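Local coordinates for putative ABC-transporter ATP-binding protein (Alicyclobacillus acidocaldarius, PDB 1Z47) that probably binds and hydrolyses ATP as the ATPase subunit of a putative sulfate ABC transporter, at residues 29-34 with 55-60; 90-95 with 170-175; 218-223 with 239-244; 291-296 with 334-339; 299-304 with 315-320. All coordinates share one frame; numbering follows the deposited sequence.

Contact 1 of 5, residues 29-34 with 55-60; sequences RSVRGV and TTILRL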
# COMPACT_ATOMS: atom_id res chain seq x y z
N ARG B 29 -9.19 15.23 -14.46
CA ARG B 29 -8.27 15.09 -15.58
C ARG B 29 -7.75 16.42 -16.11
O ARG B 29 -6.77 16.44 -16.87
CB ARG B 29 -8.91 14.29 -16.72
CG ARG B 29 -9.33 12.88 -16.34
CD ARG B 29 -10.02 12.17 -17.49
NE ARG B 29 -9.29 12.37 -18.74
CZ ARG B 29 -9.22 11.46 -19.72
NH1 ARG B 29 -8.54 11.73 -20.83
NH2 ARG B 29 -9.82 10.28 -19.57
N SER B 30 -8.39 17.53 -15.71
CA SER B 30 -7.94 18.85 -16.18
C SER B 30 -6.52 19.15 -15.70
O SER B 30 -6.11 18.75 -14.60
CB SER B 30 -8.83 19.99 -15.66
OG SER B 30 -10.17 19.90 -16.12
N VAL B 31 -5.79 19.87 -16.55
CA VAL B 31 -4.42 20.31 -16.27
C VAL B 31 -4.60 21.82 -16.40
O VAL B 31 -4.95 22.32 -17.48
CB VAL B 31 -3.44 19.78 -17.33
CG1 VAL B 31 -2.02 20.22 -17.00
CG2 VAL B 31 -3.52 18.24 -17.38
N ARG B 32 -4.37 22.55 -15.32
CA ARG B 32 -4.63 23.98 -15.31
C ARG B 32 -3.47 24.98 -15.34
O ARG B 32 -3.23 25.69 -14.36
CB ARG B 32 -5.56 24.27 -14.11
CG ARG B 32 -6.81 23.39 -14.12
CD ARG B 32 -7.72 23.62 -12.90
NE ARG B 32 -8.82 22.66 -12.84
CZ ARG B 32 -9.94 22.72 -13.56
NH1 ARG B 32 -10.13 23.72 -14.42
NH2 ARG B 32 -10.86 21.78 -13.43
N GLY B 33 -2.77 25.03 -16.47
CA GLY B 33 -1.65 25.96 -16.62
C GLY B 33 -0.44 25.50 -15.85
O GLY B 33 -0.04 26.12 -14.86
N VAL B 34 0.17 24.42 -16.32
CA VAL B 34 1.31 23.86 -15.62
C VAL B 34 2.66 24.04 -16.31
O VAL B 34 2.76 23.97 -17.53
CB VAL B 34 1.04 22.35 -15.36
CG1 VAL B 34 2.29 21.67 -14.79
CG2 VAL B 34 -0.15 22.22 -14.41
N THR B 55 -2.52 11.86 -14.65
CA THR B 55 -2.55 10.96 -15.81
C THR B 55 -2.53 11.77 -17.12
O THR B 55 -1.81 11.42 -18.08
CB THR B 55 -3.78 10.03 -15.75
OG1 THR B 55 -3.69 9.23 -14.56
CG2 THR B 55 -3.83 9.09 -16.95
N THR B 56 -3.30 12.85 -17.14
CA THR B 56 -3.34 13.71 -18.33
C THR B 56 -1.93 14.20 -18.63
O THR B 56 -1.51 14.20 -19.79
CB THR B 56 -4.28 14.90 -18.10
OG1 THR B 56 -5.58 14.40 -17.74
CG2 THR B 56 -4.40 15.77 -19.39
N ILE B 57 -1.19 14.60 -17.59
CA ILE B 57 0.19 15.07 -17.76
C ILE B 57 1.06 13.96 -18.39
O ILE B 57 1.80 14.21 -19.36
CB ILE B 57 0.81 15.51 -16.41
CG1 ILE B 57 0.18 16.86 -15.98
CG2 ILE B 57 2.34 15.60 -16.52
CD1 ILE B 57 0.71 17.41 -14.66
N LEU B 58 0.99 12.75 -17.84
CA LEU B 58 1.76 11.63 -18.39
C LEU B 58 1.40 11.46 -19.87
O LEU B 58 2.29 11.32 -20.72
CB LEU B 58 1.45 10.33 -17.63
CG LEU B 58 2.50 9.25 -17.89
CD1 LEU B 58 3.72 9.51 -17.00
CD2 LEU B 58 1.88 7.86 -17.64
N ARG B 59 0.10 11.49 -20.19
CA ARG B 59 -0.36 11.35 -21.57
C ARG B 59 0.06 12.54 -22.46
O ARG B 59 0.25 12.37 -23.67
CB ARG B 59 -1.88 11.18 -21.60
CG ARG B 59 -2.35 9.88 -20.94
CD ARG B 59 -3.85 9.84 -20.77
NE ARG B 59 -4.53 9.97 -22.05
CZ ARG B 59 -4.44 9.09 -23.04
NH1 ARG B 59 -5.09 9.30 -24.18
NH2 ARG B 59 -3.73 7.97 -22.88
N LEU B 60 0.21 13.73 -21.87
CA LEU B 60 0.65 14.92 -22.62
C LEU B 60 2.12 14.75 -23.02
O LEU B 60 2.55 15.27 -24.04
CB LEU B 60 0.53 16.20 -21.79
CG LEU B 60 -0.61 17.21 -21.94
CD1 LEU B 60 -0.98 17.38 -23.41
CD2 LEU B 60 -1.81 16.77 -21.15

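Contact 2 of 5, residues 90-95 with 170-175; sequences GLVFQN and DEPFAA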
# COMPACT_ATOMS: atom_id res chain seq x y z
N GLY B 90 9.33 5.80 -24.49
CA GLY B 90 8.85 4.43 -24.49
C GLY B 90 7.72 4.28 -23.48
O GLY B 90 7.75 4.92 -22.44
N LEU B 91 6.74 3.43 -23.78
CA LEU B 91 5.60 3.23 -22.89
C LEU B 91 5.51 1.89 -22.16
O LEU B 91 5.63 0.83 -22.77
CB LEU B 91 4.31 3.45 -23.67
CG LEU B 91 3.93 4.86 -24.13
CD1 LEU B 91 5.15 5.70 -24.41
CD2 LEU B 91 3.06 4.72 -25.37
N VAL B 92 5.28 1.95 -20.86
CA VAL B 92 5.08 0.76 -20.02
C VAL B 92 3.74 1.07 -19.33
O VAL B 92 3.69 1.55 -18.19
CB VAL B 92 6.20 0.60 -18.95
CG1 VAL B 92 6.05 -0.74 -18.25
CG2 VAL B 92 7.58 0.72 -19.60
N PHE B 93 2.66 0.84 -20.07
CA PHE B 93 1.31 1.13 -19.59
C PHE B 93 0.49 -0.09 -19.18
O PHE B 93 0.75 -1.21 -19.63
CB PHE B 93 0.53 1.88 -20.68
CG PHE B 93 0.86 3.35 -20.78
CD1 PHE B 93 2.12 3.83 -20.45
CD2 PHE B 93 -0.10 4.24 -21.27
CE1 PHE B 93 2.43 5.18 -20.61
CE2 PHE B 93 0.19 5.60 -21.43
CZ PHE B 93 1.47 6.07 -21.10
N GLN B 94 -0.50 0.14 -18.33
CA GLN B 94 -1.41 -0.92 -17.89
C GLN B 94 -2.35 -1.10 -19.08
O GLN B 94 -2.98 -2.15 -19.26
CB GLN B 94 -2.19 -0.48 -16.65
CG GLN B 94 -2.98 -1.60 -15.96
CD GLN B 94 -3.89 -1.11 -14.85
OE1 GLN B 94 -3.46 -0.42 -13.92
NE2 GLN B 94 -5.17 -1.46 -14.94
N ASN B 95 -2.43 -0.05 -19.90
CA ASN B 95 -3.26 0.02 -21.10
C ASN B 95 -2.70 -0.90 -22.18
O ASN B 95 -3.38 -1.23 -23.16
CB ASN B 95 -3.27 1.48 -21.60
CG ASN B 95 -4.06 1.67 -22.88
OD1 ASN B 95 -3.78 1.04 -23.90
ND2 ASN B 95 -5.05 2.55 -22.83
N ASP B 170 2.39 4.11 -16.60
CA ASP B 170 1.05 4.48 -16.18
C ASP B 170 0.45 3.40 -15.27
O ASP B 170 -0.32 2.56 -15.75
CB ASP B 170 0.13 4.70 -17.38
CG ASP B 170 -1.18 5.39 -17.01
OD1 ASP B 170 -2.05 5.50 -17.90
OD2 ASP B 170 -1.35 5.82 -15.84
N GLU B 171 0.82 3.43 -13.99
CA GLU B 171 0.32 2.48 -12.98
C GLU B 171 0.27 1.06 -13.55
O GLU B 171 -0.73 0.34 -13.37
CB GLU B 171 -1.08 2.88 -12.51
CG GLU B 171 -2.14 2.75 -13.60
CD GLU B 171 -3.57 2.92 -13.09
OE1 GLU B 171 -4.01 2.12 -12.22
OE2 GLU B 171 -4.25 3.85 -13.58
N PRO B 172 1.34 0.63 -14.23
CA PRO B 172 1.37 -0.72 -14.82
C PRO B 172 1.25 -1.88 -13.82
O PRO B 172 0.96 -3.01 -14.21
CB PRO B 172 2.71 -0.73 -15.55
CG PRO B 172 3.57 0.14 -14.67
CD PRO B 172 2.65 1.30 -14.38
N PHE B 173 1.45 -1.59 -12.54
CA PHE B 173 1.42 -2.62 -11.52
C PHE B 173 0.12 -2.78 -10.74
O PHE B 173 0.06 -3.51 -9.76
CB PHE B 173 2.62 -2.39 -10.57
CG PHE B 173 3.94 -2.27 -11.30
CD1 PHE B 173 4.98 -1.52 -10.76
CD2 PHE B 173 4.14 -2.90 -12.53
CE1 PHE B 173 6.20 -1.39 -11.44
CE2 PHE B 173 5.35 -2.78 -13.22
CZ PHE B 173 6.38 -2.02 -12.67
N ALA B 174 -0.93 -2.09 -11.17
CA ALA B 174 -2.23 -2.21 -10.49
C ALA B 174 -2.75 -3.61 -10.80
O ALA B 174 -2.33 -4.24 -11.78
CB ALA B 174 -3.20 -1.15 -11.01
N ALA B 175 -3.66 -4.11 -9.97
CA ALA B 175 -4.21 -5.45 -10.17
C ALA B 175 -3.12 -6.49 -9.88
O ALA B 175 -3.20 -7.64 -10.31
CB ALA B 175 -4.74 -5.61 -11.61
O HOH W 1 -2.34 2.94 -18.88

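Contact 3 of 5, residues 218-223 with 239-244; sequences VLHEGN and TLFVAS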
# COMPACT_ATOMS: atom_id res chain seq x y z
N VAL B 218 3.66 16.96 -6.88
CA VAL B 218 2.36 16.80 -6.24
C VAL B 218 1.30 17.60 -7.00
O VAL B 218 1.41 18.83 -7.20
CB VAL B 218 2.42 17.23 -4.76
CG1 VAL B 218 1.19 16.73 -3.99
CG2 VAL B 218 3.70 16.72 -4.13
N LEU B 219 0.27 16.89 -7.46
CA LEU B 219 -0.80 17.50 -8.21
C LEU B 219 -2.08 17.55 -7.38
O LEU B 219 -2.37 16.64 -6.59
CB LEU B 219 -1.07 16.70 -9.49
CG LEU B 219 -0.05 16.84 -10.62
CD1 LEU B 219 -0.06 18.28 -11.14
CD2 LEU B 219 1.32 16.47 -10.10
N HIS B 220 -2.84 18.60 -7.59
CA HIS B 220 -4.12 18.76 -6.89
C HIS B 220 -5.00 19.68 -7.73
O HIS B 220 -4.63 20.81 -8.06
CB HIS B 220 -3.89 19.37 -5.51
CG HIS B 220 -5.12 19.44 -4.67
ND1 HIS B 220 -5.55 20.62 -4.08
CD2 HIS B 220 -5.99 18.49 -4.27
CE1 HIS B 220 -6.63 20.38 -3.35
NE2 HIS B 220 -6.92 19.09 -3.45
N GLU B 221 -6.16 19.16 -8.11
CA GLU B 221 -7.11 19.94 -8.88
C GLU B 221 -6.48 20.52 -10.13
O GLU B 221 -6.83 21.63 -10.54
CB GLU B 221 -7.68 21.08 -8.03
CG GLU B 221 -8.74 20.67 -7.03
CD GLU B 221 -9.27 21.87 -6.22
OE1 GLU B 221 -9.49 22.95 -6.82
OE2 GLU B 221 -9.46 21.73 -5.00
N GLY B 222 -5.54 19.78 -10.72
CA GLY B 222 -4.91 20.23 -11.94
C GLY B 222 -3.77 21.22 -11.81
O GLY B 222 -3.28 21.71 -12.81
N ASN B 223 -3.35 21.52 -10.58
CA ASN B 223 -2.25 22.46 -10.36
C ASN B 223 -1.12 21.76 -9.62
O ASN B 223 -1.34 20.80 -8.85
CB ASN B 223 -2.69 23.65 -9.50
CG ASN B 223 -4.06 24.17 -9.86
OD1 ASN B 223 -4.97 24.17 -9.02
ND2 ASN B 223 -4.23 24.63 -11.10
N THR B 239 2.25 23.36 1.11
CA THR B 239 0.87 23.70 1.38
C THR B 239 0.25 22.68 2.31
O THR B 239 0.82 21.62 2.57
CB THR B 239 0.05 23.73 0.09
OG1 THR B 239 -0.04 22.41 -0.44
CG2 THR B 239 0.72 24.64 -0.95
N LEU B 240 -0.93 23.01 2.82
CA LEU B 240 -1.60 22.09 3.71
C LEU B 240 -1.87 20.80 2.94
O LEU B 240 -1.80 19.70 3.52
CB LEU B 240 -2.92 22.70 4.21
CG LEU B 240 -3.86 21.78 4.97
CD1 LEU B 240 -3.20 21.26 6.26
CD2 LEU B 240 -5.13 22.58 5.32
N PHE B 241 -2.18 20.92 1.65
CA PHE B 241 -2.45 19.71 0.86
C PHE B 241 -1.24 18.79 0.84
O PHE B 241 -1.38 17.58 1.05
CB PHE B 241 -2.84 20.01 -0.60
CG PHE B 241 -3.18 18.77 -1.37
CD1 PHE B 241 -4.39 18.11 -1.16
CD2 PHE B 241 -2.25 18.19 -2.23
CE1 PHE B 241 -4.67 16.90 -1.77
CE2 PHE B 241 -2.52 16.95 -2.86
CZ PHE B 241 -3.72 16.31 -2.63
N VAL B 242 -0.05 19.34 0.58
CA VAL B 242 1.17 18.52 0.56
C VAL B 242 1.39 17.92 1.94
O VAL B 242 1.69 16.73 2.09
CB VAL B 242 2.46 19.33 0.16
CG1 VAL B 242 3.69 18.41 0.17
CG2 VAL B 242 2.29 19.94 -1.24
N ALA B 243 1.18 18.73 2.97
CA ALA B 243 1.36 18.27 4.33
C ALA B 243 0.42 17.13 4.70
O ALA B 243 0.80 16.22 5.45
CB ALA B 243 1.18 19.46 5.31
N SER B 244 -0.79 17.17 4.18
CA SER B 244 -1.79 16.15 4.48
C SER B 244 -1.77 14.98 3.50
O SER B 244 -2.36 13.95 3.77
CB SER B 244 -3.18 16.79 4.46
OG SER B 244 -3.14 18.02 5.14

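Contact 4 of 5, residues 291-296 with 334-339; sequences LQPASE and RHRWSP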
# COMPACT_ATOMS: atom_id res chain seq x y z
N LEU B 291 3.18 9.50 24.46
CA LEU B 291 2.17 9.21 25.47
C LEU B 291 2.78 8.82 26.81
O LEU B 291 3.77 8.09 26.88
CB LEU B 291 1.25 8.11 24.97
CG LEU B 291 0.79 8.34 23.53
CD1 LEU B 291 -0.11 7.21 23.10
CD2 LEU B 291 0.09 9.68 23.42
N GLN B 292 2.15 9.30 27.88
CA GLN B 292 2.60 9.02 29.23
C GLN B 292 1.33 8.81 30.03
O GLN B 292 0.37 9.56 29.88
CB GLN B 292 3.40 10.21 29.75
CG GLN B 292 4.57 10.53 28.83
CD GLN B 292 5.38 11.74 29.25
OE1 GLN B 292 5.90 11.79 30.37
NE2 GLN B 292 5.50 12.72 28.35
N PRO B 293 1.31 7.77 30.89
CA PRO B 293 0.15 7.44 31.72
C PRO B 293 -0.40 8.65 32.48
O PRO B 293 0.32 9.63 32.70
CB PRO B 293 0.68 6.35 32.66
CG PRO B 293 1.77 5.71 31.84
CD PRO B 293 2.46 6.91 31.24
N ALA B 294 -1.66 8.58 32.88
CA ALA B 294 -2.30 9.66 33.62
C ALA B 294 -3.68 9.28 34.12
O ALA B 294 -4.28 8.28 33.69
CB ALA B 294 -2.39 10.91 32.74
N SER B 295 -4.19 10.08 35.05
CA SER B 295 -5.52 9.87 35.62
C SER B 295 -6.54 10.52 34.69
O SER B 295 -6.23 11.52 34.03
CB SER B 295 -5.61 10.52 37.01
OG SER B 295 -5.40 11.92 36.95
N GLU B 296 -7.75 9.96 34.63
CA GLU B 296 -8.82 10.52 33.80
C GLU B 296 -8.90 11.99 34.15
O GLU B 296 -8.92 12.86 33.27
CB GLU B 296 -10.15 9.83 34.11
CG GLU B 296 -11.37 10.53 33.55
CD GLU B 296 -12.64 9.73 33.74
OE1 GLU B 296 -12.91 9.32 34.89
OE2 GLU B 296 -13.37 9.51 32.75
N ARG B 334 5.06 -1.95 22.56
CA ARG B 334 3.92 -2.66 22.01
C ARG B 334 2.85 -3.04 23.02
O ARG B 334 1.69 -3.19 22.65
CB ARG B 334 4.38 -3.93 21.28
CG ARG B 334 4.77 -5.06 22.21
CD ARG B 334 5.44 -6.18 21.44
NE ARG B 334 6.60 -5.70 20.69
CZ ARG B 334 7.45 -6.48 20.04
NH1 ARG B 334 7.29 -7.80 20.05
NH2 ARG B 334 8.47 -5.94 19.37
N HIS B 335 3.24 -3.20 24.29
CA HIS B 335 2.29 -3.59 25.33
C HIS B 335 2.00 -2.53 26.38
O HIS B 335 1.29 -2.78 27.35
CB HIS B 335 2.80 -4.85 26.04
CG HIS B 335 2.50 -6.12 25.30
ND1 HIS B 335 1.23 -6.67 25.25
CD2 HIS B 335 3.29 -6.94 24.57
CE1 HIS B 335 1.25 -7.77 24.52
NE2 HIS B 335 2.49 -7.96 24.10
N ARG B 336 2.53 -1.33 26.17
CA ARG B 336 2.34 -0.24 27.12
C ARG B 336 0.97 0.42 27.25
O ARG B 336 0.60 0.87 28.34
CB ARG B 336 3.38 0.85 26.86
CG ARG B 336 3.36 1.96 27.89
CD ARG B 336 4.48 2.95 27.68
NE ARG B 336 4.45 3.99 28.70
CZ ARG B 336 5.33 4.99 28.77
NH1 ARG B 336 6.31 5.09 27.88
NH2 ARG B 336 5.21 5.90 29.73
N TRP B 337 0.21 0.49 26.16
CA TRP B 337 -1.10 1.15 26.20
C TRP B 337 -2.28 0.23 25.90
O TRP B 337 -2.40 -0.29 24.80
CB TRP B 337 -1.12 2.32 25.23
CG TRP B 337 0.08 3.18 25.33
CD1 TRP B 337 1.07 3.33 24.40
CD2 TRP B 337 0.45 4.00 26.44
NE1 TRP B 337 2.03 4.19 24.86
CE2 TRP B 337 1.68 4.62 26.11
CE3 TRP B 337 -0.13 4.27 27.68
CZ2 TRP B 337 2.34 5.49 26.98
CZ3 TRP B 337 0.52 5.14 28.54
CH2 TRP B 337 1.74 5.74 28.19
N SER B 338 -3.16 0.08 26.89
CA SER B 338 -4.33 -0.78 26.74
C SER B 338 -5.60 0.04 26.53
O SER B 338 -5.69 1.19 26.95
CB SER B 338 -4.47 -1.64 28.00
OG SER B 338 -5.56 -2.54 27.89
N PRO B 339 -6.61 -0.55 25.86
CA PRO B 339 -7.87 0.17 25.62
C PRO B 339 -8.37 0.75 26.95
O PRO B 339 -7.97 0.29 28.01
CB PRO B 339 -8.80 -0.91 25.08
CG PRO B 339 -7.86 -1.82 24.35
CD PRO B 339 -6.68 -1.91 25.29

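Contact 5 of 5, residues 299-304 with 315-320; sequences AHAQVV and CWIRTK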
# COMPACT_ATOMS: atom_id res chain seq x y z
N ALA B 299 -6.09 13.53 32.47
CA ALA B 299 -5.70 12.91 31.20
C ALA B 299 -6.23 13.68 30.00
O ALA B 299 -7.29 14.31 30.07
CB ALA B 299 -6.19 11.47 31.16
N HIS B 300 -5.47 13.63 28.90
CA HIS B 300 -5.84 14.29 27.64
C HIS B 300 -6.71 13.39 26.78
O HIS B 300 -7.64 13.85 26.12
CB HIS B 300 -4.59 14.64 26.82
CG HIS B 300 -3.74 15.70 27.43
ND1 HIS B 300 -2.43 15.91 27.04
CD2 HIS B 300 -4.01 16.63 28.37
CE1 HIS B 300 -1.94 16.94 27.72
NE2 HIS B 300 -2.88 17.39 28.53
N ALA B 301 -6.40 12.10 26.80
CA ALA B 301 -7.16 11.16 26.00
C ALA B 301 -7.30 9.79 26.62
O ALA B 301 -6.71 9.48 27.66
CB ALA B 301 -6.52 11.04 24.62
N GLN B 302 -8.10 8.96 25.98
CA GLN B 302 -8.33 7.61 26.43
C GLN B 302 -8.04 6.73 25.22
O GLN B 302 -8.45 7.05 24.10
CB GLN B 302 -9.77 7.44 26.90
CG GLN B 302 -10.06 6.12 27.56
CD GLN B 302 -11.43 6.07 28.19
OE1 GLN B 302 -12.45 6.29 27.53
NE2 GLN B 302 -11.48 5.77 29.49
N VAL B 303 -7.31 5.65 25.43
CA VAL B 303 -6.94 4.76 24.35
C VAL B 303 -8.10 3.96 23.80
O VAL B 303 -8.82 3.30 24.55
CB VAL B 303 -5.84 3.80 24.80
CG1 VAL B 303 -5.63 2.69 23.76
CG2 VAL B 303 -4.55 4.58 25.05
N VAL B 304 -8.30 4.04 22.50
CA VAL B 304 -9.36 3.28 21.87
C VAL B 304 -8.72 1.92 21.65
O VAL B 304 -9.26 0.89 22.05
CB VAL B 304 -9.79 3.90 20.53
CG1 VAL B 304 -10.91 3.09 19.92
CG2 VAL B 304 -10.23 5.34 20.74
N CYS B 315 -1.25 3.50 17.86
CA CYS B 315 -2.17 3.70 18.95
C CYS B 315 -3.19 4.81 18.66
O CYS B 315 -2.82 5.95 18.39
CB CYS B 315 -1.39 4.02 20.23
SG CYS B 315 -2.42 4.05 21.72
N TRP B 316 -4.47 4.45 18.69
CA TRP B 316 -5.53 5.43 18.48
C TRP B 316 -6.10 5.85 19.84
O TRP B 316 -6.44 5.01 20.68
CB TRP B 316 -6.64 4.84 17.61
CG TRP B 316 -6.22 4.70 16.16
CD1 TRP B 316 -6.31 5.65 15.18
CD2 TRP B 316 -5.57 3.57 15.57
NE1 TRP B 316 -5.74 5.19 14.01
CE2 TRP B 316 -5.27 3.91 14.22
CE3 TRP B 316 -5.19 2.31 16.04
CZ2 TRP B 316 -4.62 3.03 13.35
CZ3 TRP B 316 -4.54 1.43 15.17
CH2 TRP B 316 -4.26 1.80 13.84
N ILE B 317 -6.18 7.16 20.05
CA ILE B 317 -6.71 7.73 21.30
C ILE B 317 -7.77 8.82 21.02
O ILE B 317 -7.71 9.52 20.01
CB ILE B 317 -5.59 8.36 22.14
CG1 ILE B 317 -4.90 9.45 21.33
CG2 ILE B 317 -4.59 7.26 22.57
CD1 ILE B 317 -3.83 10.22 22.08
N ARG B 318 -8.73 8.94 21.94
CA ARG B 318 -9.81 9.93 21.82
C ARG B 318 -9.68 10.96 22.91
O ARG B 318 -9.72 10.63 24.10
CB ARG B 318 -11.17 9.26 21.97
CG ARG B 318 -12.36 10.23 21.84
CD ARG B 318 -13.64 9.55 22.31
NE ARG B 318 -13.72 8.19 21.77
CZ ARG B 318 -14.01 7.90 20.51
NH1 ARG B 318 -14.04 6.64 20.10
NH2 ARG B 318 -14.28 8.88 19.65
N THR B 319 -9.50 12.21 22.51
CA THR B 319 -9.38 13.31 23.47
C THR B 319 -10.71 13.59 24.14
O THR B 319 -11.75 13.04 23.77
CB THR B 319 -8.95 14.59 22.78
OG1 THR B 319 -10.00 15.04 21.91
CG2 THR B 319 -7.72 14.35 21.99
N LYS B 320 -10.67 14.47 25.13
CA LYS B 320 -11.87 14.88 25.86
C LYS B 320 -12.87 15.50 24.88
O LYS B 320 -14.08 15.25 24.97
CB LYS B 320 -11.48 15.91 26.93
CG LYS B 320 -10.93 17.22 26.36
CD LYS B 320 -9.67 17.00 25.53
CE LYS B 320 -9.33 18.21 24.68
NZ LYS B 320 -8.00 18.03 24.03

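Contact 1 of 5, residues 29-34 with 55-60
The short strand 31-32 and the turn before it run beside the first part of helix 54-62, and the backbones come nearest at Arg-29 and Thr-56, whose CA atoms are 5.8 Å apart. Thr-56 carries the contact. Its OG1 stands beside its backbone N, anti to the carbonyl carbon, and donates to Arg-29 O at 2.5 Å. The bond lies in the carbonyl plane, on a lone pair. Thr-56 slides past Val-31, with Thr-56 CG2 a tight 3.3 Å from Val-31 CG2. The side chains of Val-31 and Ile-57 cross obliquely, with Val-31 CG1 4.1 Å from Ile-57 CG1. An alanine in place of Thr-56 would remove both OG1 and CG2, and would probably loosen the turn at Arg-29 and the packing against Val-31. Arg-29 and Arg-59 bring like charges close, with Arg-29 NH1 4.5 Å from Arg-59 NE. Glu-65 probably eases this, through a salt bridge to Arg-59 and a long, weak ion pair to Arg-29. The helix follows a probable Walker A loop, and Arg-29 hydrogen-bonds through its backbone to Gly-51 there. Strand 31-32 pairs with strand 15-22, while Leu-58 packs on strands 166-170 and 198-203.

Contact 2 of 5, residues 90-95 with 170-175
Water 1 is held by two bonds, one of them weak. It donates to Asp-170 OD1 at 2.8 Å and accepts the weak one from Asn-95 N at 3.2 Å. The water thus ties the carboxylate to the chain just beyond strand 89-93. The backbones meet directly as well. Asp-170 N donates to Val-92 O at 3.3 Å, with the donor above the carbonyl plane. This is the last rung between two parallel strands, where Phe-93 pairs with Asp-170. Both side chains lie on the same face of the sheet, where they touch Leu-58 of helix 54-62. Asp-170 CB sits over the centre of the Phe-93 ring, 3.7 Å from its centroid and 11° off the normal, a CH-pi contact. The carboxylate is turned 78° from the ring plane. An alanine at Phe-93 would probably deprive Asp-170 of this flat support and weaken the packing on Leu-58. The layout is that of an ABC ATPase: the strand ending in Asp-170 fits a Walker B motif, with Glu-171 at the position just after it, and Gln-94 fits the Q-loop glutamine. Beyond the strand, Glu-171 to Ala-174 form a type I turn. Its Pro-172 packs on the strand end, with CB 3.6 Å from Val-92 O. On the other face, Val-92 touches Leu-156 and Ala-159 of helix 148-160, and the Pro-172 CB lies 4.3 Å from Val-92 CG1.

Contact 3 of 5, residues 218-223 with 239-244
Strand 215-220 ends in a tight beta hairpin, with a type I' turn from His-220 to Asn-223, and the helix 240-245 packs across it. The short axes run at 117° to each other. The main pair is His-220 and Phe-241. Each has CG anti to its backbone N, which sends the two rings out to meet face to face. They form an offset stack, with centroids 3.9 Å apart and planes at 20°. The overlap is toward the rims, where His-220 CD2 lies 3.2 Å from Phe-241 CE1. His-220 CB also lies over the Phe-241 face, in a CH-pi contact. The opposite face of the imidazole is met by Glu-221 CG, so the histidine is sandwiched. Val-218 comes to the edge of the Phe-241 ring, near its plane, with CG1 3.9 Å from CE2. Leu-219 O is also close, 3.7 Å from Phe-241 CE2, and this buried oxygen has no partner in the model. Phe-241 stacks further on Phe-245 and touches Pro-49 of the probable Walker A loop. On another side of the helix, Leu-240 touches Val-283 and Phe-353, strand residues later in the chain. Thr-239 is the N-cap: its OG1 accepts from Val-242 N at 3.2 Å and also bonds to Glu-225. Further along, Leu-240 O accepts twice from Ser-244, from its N at 2.8 Å and from its OG at 2.7 Å.

Contact 4 of 5, residues 291-296 with 334-339
Trp-337 is the centre of this contact, and three side chains surround its indole. Leu-291 lies on one face, with CB 3.5 Å from Trp-337 CZ2. Leu-291 O lies 3.0 Å from Trp-337 CZ2. Leu-291 CD1 reaches over the five-membered ring, 4.2 Å from its centroid and 15° off the normal, a CH-pi contact. Pro-293 comes to the edge, near the ring plane, with CD 3.3 Å from Trp-337 CH2. Arg-336 lies on the opposite face from Leu-291, its CG over the ring system. The Arg-336 chain, extended from CG to NE, carries the guanidinium over Trp-337 CZ2 to the strand end, where Arg-336 NH2 is 3.3 Å from Pro-293 CD. Leu-291 O stands over one face of the guanidinium, 3.9 Å from Arg-336 NH2. No hydrogen bond joins the two segments; the contact is mainly packing. Further out, strand residues fix both partners. Trp-337 rests on Val-303, Val-329 and Val-343, one from each of three strands. Leu-291 packs on Val-327 and Met-345, and Gln-292 is bonded through its backbone to His-344. Just before Arg-336, Arg-334 makes salt bridges to Glu-231 and Glu-235 of the second subunit, so the same loop serves the dimer. The arrangement is a connecting loop folded back over an antiparallel sheet, with a tryptophan set into its apolar side, and is consistent with the OB-like C-terminal regulatory domain expected for CysA proteins.

Contact 5 of 5, residues 299-304 with 315-320
Strands 301-308 and 312-319 form an antiparallel beta hairpin in the C-terminal sheet, and this contact covers the part away from its turn. Backbone hydrogen bonds come first. Gln-302 and Arg-318 are a hydrogen-bonded pair: Arg-318 N donates to Gln-302 O at 2.9 Å and nearly straight, 170°, while Gln-302 N returns a bond to Arg-318 O at 3.0 Å. Val-304 N donates to Trp-316 O at 2.8 Å. At the far end Lys-320 N makes a weak bond to His-300 O. There, His-300 and Ala-301 both face Val-343 of strand 342-347, on the other side, a classic beta bulge, and His-300 ND1 is bonded to Met-345 N. Apolar contacts lie on the face that carries Ala-301, Val-303, Ile-317 and Thr-319. Ile-317 has CG1 in the crowded position between N and the carbonyl carbon, which turns CG2 to Val-303 CG2 at 3.7 Å and sets CD1 near the methyl of Ala-301. Cys-315 SG adds to this row, 4.0 Å from Val-303 CG2. Met-345 touches Ala-301, Ile-317 and Thr-319. The other face carries Gln-302 and Arg-318. Arg-318 is bent at chi3, and its NH1 ends 4.1 Å from Val-304 CG2.

The contacts fall into two groups along the chain. Contacts 1, 2 and 3 follow one another in the ATPase part. Contacts 1 and 2 have centres about 17 Å apart and meet where Leu-58 packs on Asp-170 and Phe-93. Contacts 1 and 3 touch where Arg-32 meets Gly-222. Contacts 2 and 3 reach the same mixed sheet, with centres about 24 Å apart. Contacts 4 and 5 share the C-terminal antiparallel sheet, with centres only about 9 Å apart. Contact 5 lies within the chain span bounded by contact 4. The centres of contacts 3 and 5 are about 30 Å apart. The probable nucleotide-binding elements thus lie well apart from the putative regulatory sheet.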